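Local coordinates for beta-N-acetylglucosaminidase (PDB 3WO8), which probably hydrolyses terminal non-reducing N-acetyl-D-hexosamine residues from N-acetyl-beta-D-hexosaminides, as a TIM-barrel glycosidase of family 3, at residues P419-K422 and A423-A426; S429-A432 and E433-V436. All blocks are in the same frame, centred on the assembly; numbering follows the deposited sequence.

Interaction 1. Residues P419-K422 and A423-A426; sequences PNEK and ALKA
The N-terminal end of helix 421-429, the helical link of a beta-alpha-beta unit in the C-terminal domain, is fixed by three successive i to i+4 backbone bonds. Leu424 N donates to Asn420 O at 3.2 Å, Lys425 N to Glu421 O at 2.8 Å, and Ala426 N to Lys422 O at 3.0 Å. The first is the most bent, with an N-H...O angle of 154°, and Asn420 holds the N-cap position, its side chain making no capping bond. Its amide instead lies near the Ala423 methyl, ND2 to CB being 4.1 Å, and gives a weak hydrogen bond to Glu400 O. On the outer surface Glu421 sends CG anti to its backbone N (chi1 174°) and then folds at chi2, which returns the carboxylate along the helix until OE2 is 4.1 Å from Leu424 CD2. Lys425 presses its CB on Lys422 O at 3.2 Å, while its extended chain leads the amine away. Lys422 NZ has a long, weak ion pair with Asp401. Across the two segments the hydrogen bonds are all main-chain, so the directional cohesion of this helix end comes from amides and carbonyls, to which the side chains add van der Waals contact.

Interaction 2. Residues S429-A432 and E433-V436; sequences SLPA and EKTV
Between Pro431 and Thr435 the chain turns from the end of a helix into a strand, with the Pro431 carbonyl facing two successive amides. Lys434 N lies 3.2 Å from Pro431 O with an N-H...O angle of 161°, closing an i to i+3 beta turn whose middle residues, Ala432 and Glu433, have type I backbone angles. Thr435 N approaches the same oxygen at 3.2 Å, but less straight, at 145°. That oxygen is modelled too close to the Thr435 methyl, CG2, so both bonds carry a reservation and the distances to CG2 are approximate. Leu430 and Thr435 cross at about a right angle: Leu430 CB meets Thr435 CG2 at about 3.7 Å, and Leu430 CD2 lies 3.9 Å from Thr435 OG1. The Pro431 ring meets two partners, its CD about 3.7 Å from Thr435 CG2 and its CG 3.9 Å from Lys434 CE, the Lys434 chain crossing it obliquely. Glu433 curls back through a bend at chi2 (70°), which puts OE2 3.4 Å from Pro431 CB. From the end of the turn onward, Lys434 and Val436 make backbone hydrogen bonds with Ile411, and Val436 also with Asp413, pairing with strand 411-415. Leu430 O accepts a bond from Arg452, just before strand 453-456, and Val436 packs on Lys453 and Val455, so strand 435-439 lies between 411-415 and 453-456.

Overall arrangement
Interactions 1 and 2 follow one another along a single beta-alpha-beta unit: residues 419-426 start helix 421-429, and the later segments, residues 429-436, carry the chain from that helix into strand 435-439. Their centres are 15 Å apart, and two residues of the same helix separate them. Interaction 1 is a surface contact with one buried residue, Ala423, and its repeated bonds each use a different carbonyl. Interaction 2 is partly buried, with Leu430 and Thr435 inside; there one carbonyl, less surely placed, appears to serve two amides, and apolar contact between side chains has a larger share. Ser429 connects the two regions directly, its OG hydrogen-bonded to Ala426 O.

Interaction 1. Residues P419-K422 and A423-A426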
loop_
_atom_site.group_PDB
_atom_site.type_symbol
_atom_site.label_atom_id
_atom_site.label_comp_id
_atom_site.label_asym_id
_atom_site.label_seq_id
_atom_site.Cartn_x
_atom_site.Cartn_y
_atom_site.Cartn_z
ATOM N N PRO B 419 -4.373 30.877 -14.529
ATOM C CA PRO B 419 -3.719 31.983 -13.818
ATOM C C PRO B 419 -3.787 33.344 -14.523
ATOM O O PRO B 419 -3.821 34.366 -13.854
ATOM C CB PRO B 419 -2.265 31.518 -13.700
ATOM C CG PRO B 419 -2.071 30.562 -14.827
ATOM C CD PRO B 419 -3.414 30.006 -15.225
ATOM N N ASN B 420 -3.777 33.362 -15.852
ATOM C CA ASN B 420 -3.813 34.629 -16.596
ATOM C C ASN B 420 -4.924 34.686 -17.619
ATOM O O ASN B 420 -5.676 33.728 -17.798
ATOM C CB ASN B 420 -2.475 35.001 -17.277
ATOM C CG ASN B 420 -1.375 33.978 -17.069
ATOM O OD1 ASN B 420 -1.025 33.645 -15.932
ATOM N ND2 ASN B 420 -0.774 33.528 -18.162
ATOM N N GLU B 421 -5.019 35.851 -18.257
ATOM C CA GLU B 421 -6.039 36.144 -19.251
ATOM C C GLU B 421 -5.614 35.592 -20.605
ATOM O O GLU B 421 -6.440 35.060 -21.345
ATOM C CB GLU B 421 -6.285 37.661 -19.328
ATOM C CG GLU B 421 -7.235 38.150 -20.440
ATOM C CD GLU B 421 -8.690 37.716 -20.255
ATOM O OE1 GLU B 421 -9.307 38.104 -19.249
ATOM O OE2 GLU B 421 -9.236 36.999 -21.124
ATOM N N LYS B 422 -4.335 35.707 -20.944
ATOM C CA LYS B 422 -3.887 35.155 -22.223
ATOM C C LYS B 422 -4.177 33.657 -22.256
ATOM O O LYS B 422 -4.612 33.116 -23.285
ATOM C CB LYS B 422 -2.414 35.471 -22.505
ATOM C CG LYS B 422 -1.411 34.849 -21.556
ATOM C CD LYS B 422 -0.749 33.610 -22.147
ATOM C CE LYS B 422 0.093 33.926 -23.383
ATOM N NZ LYS B 422 0.895 32.743 -23.809
ATOM N N ALA B 423 -3.983 33.014 -21.104
ATOM C CA ALA B 423 -4.277 31.595 -20.952
ATOM C C ALA B 423 -5.780 31.302 -21.024
ATOM O O ALA B 423 -6.215 30.384 -21.713
ATOM C CB ALA B 423 -3.681 31.066 -19.654
ATOM N N LEU B 424 -6.582 32.075 -20.322
ATOM C CA LEU B 424 -8.023 31.869 -20.384
ATOM C C LEU B 424 -8.480 31.966 -21.829
ATOM O O LEU B 424 -9.323 31.187 -22.278
ATOM C CB LEU B 424 -8.784 32.882 -19.515
ATOM C CG LEU B 424 -10.299 32.848 -19.777
ATOM C CD1 LEU B 424 -10.916 31.488 -19.464
ATOM C CD2 LEU B 424 -11.040 33.940 -19.020
ATOM N N LYS B 425 -7.899 32.931 -22.541
ATOM C CA LYS B 425 -8.152 33.121 -23.959
ATOM C C LYS B 425 -7.841 31.841 -24.756
ATOM O O LYS B 425 -8.691 31.353 -25.511
ATOM C CB LYS B 425 -7.342 34.326 -24.487
ATOM C CG LYS B 425 -6.855 34.207 -25.936
ATOM C CD LYS B 425 -6.520 35.559 -26.560
ATOM C CE LYS B 425 -6.474 35.482 -28.089
ATOM N NZ LYS B 425 -6.691 36.809 -28.721
ATOM N N ALA B 426 -6.620 31.327 -24.586
ATOM C CA ALA B 426 -6.192 30.036 -25.171
ATOM C C ALA B 426 -7.162 28.895 -24.902
ATOM O O ALA B 426 -7.390 28.097 -25.778
ATOM C CB ALA B 426 -4.809 29.648 -24.673
#

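Interaction 2. Residues S429-A432 and E433-V436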
loop_
_atom_site.group_PDB
_atom_site.type_symbol
_atom_site.label_atom_id
_atom_site.label_comp_id
_atom_site.label_asym_id
_atom_site.label_seq_id
_atom_site.Cartn_x
_atom_site.Cartn_y
_atom_site.Cartn_z
ATOM N N SER B 429 -10.565 29.990 -26.987
ATOM C CA SER B 429 -10.453 29.926 -28.445
ATOM C C SER B 429 -10.779 28.533 -29.038
ATOM O O SER B 429 -11.323 28.423 -30.124
ATOM C CB SER B 429 -9.080 30.416 -28.896
ATOM O OG SER B 429 -8.065 29.625 -28.337
ATOM N N LEU B 430 -10.472 27.480 -28.310
ATOM C CA LEU B 430 -10.980 26.148 -28.625
ATOM C C LEU B 430 -12.481 26.138 -28.980
ATOM O O LEU B 430 -13.253 26.847 -28.368
ATOM C CB LEU B 430 -10.776 25.234 -27.412
ATOM C CG LEU B 430 -9.549 24.331 -27.335
ATOM C CD1 LEU B 430 -8.263 25.131 -27.328
ATOM C CD2 LEU B 430 -9.675 23.488 -26.080
ATOM N N PRO B 431 -12.902 25.299 -29.937
ATOM C CA PRO B 431 -14.324 25.329 -30.359
ATOM C C PRO B 431 -15.345 24.688 -29.421
ATOM O O PRO B 431 -15.319 23.487 -29.222
ATOM C CB PRO B 431 -14.317 24.504 -31.655
ATOM C CG PRO B 431 -13.232 23.507 -31.416
ATOM C CD PRO B 431 -12.142 24.306 -30.719
ATOM N N ALA B 432 -16.325 25.457 -28.978
ATOM C CA ALA B 432 -17.240 25.011 -27.937
ATOM C C ALA B 432 -18.195 23.799 -28.200
ATOM O O ALA B 432 -18.711 23.205 -27.220
ATOM C CB ALA B 432 -18.014 26.211 -27.419
ATOM N N GLU B 433 -18.426 23.399 -29.452
ATOM C CA GLU B 433 -19.320 22.209 -29.721
ATOM C C GLU B 433 -18.581 20.862 -29.681
ATOM O O GLU B 433 -19.206 19.787 -29.674
ATOM C CB GLU B 433 -20.113 22.290 -31.049
ATOM C CG GLU B 433 -19.794 23.449 -32.007
ATOM C CD GLU B 433 -18.426 23.374 -32.698
ATOM O OE1 GLU B 433 -18.197 22.435 -33.506
ATOM O OE2 GLU B 433 -17.587 24.284 -32.456
ATOM N N LYS B 434 -17.253 20.936 -29.687
ATOM C CA LYS B 434 -16.411 19.749 -29.727
ATOM C C LYS B 434 -15.590 19.562 -28.459
ATOM O O LYS B 434 -15.218 18.433 -28.156
ATOM C CB LYS B 434 -15.475 19.826 -30.943
ATOM C CG LYS B 434 -15.959 19.064 -32.183
ATOM C CD LYS B 434 -15.422 19.648 -33.495
ATOM C CE LYS B 434 -13.995 20.182 -33.361
ATOM N NZ LYS B 434 -13.253 20.292 -34.646
ATOM N N THR B 435 -15.300 20.652 -27.743
ATOM C CA THR B 435 -14.433 20.582 -26.567
ATOM C C THR B 435 -15.190 20.498 -25.245
ATOM O O THR B 435 -16.165 21.222 -25.001
ATOM C CB THR B 435 -13.305 21.637 -26.506
ATOM O OG1 THR B 435 -13.324 22.308 -25.248
ATOM C CG2 THR B 435 -13.371 22.635 -27.595
ATOM N N VAL B 436 -14.734 19.544 -24.432
ATOM C CA VAL B 436 -15.186 19.338 -23.062
ATOM C C VAL B 436 -14.071 19.760 -22.103
ATOM O O VAL B 436 -12.943 19.305 -22.192
ATOM C CB VAL B 436 -15.566 17.888 -22.811
ATOM C CG1 VAL B 436 -15.999 17.670 -21.377
ATOM C CG2 VAL B 436 -16.695 17.523 -23.724
#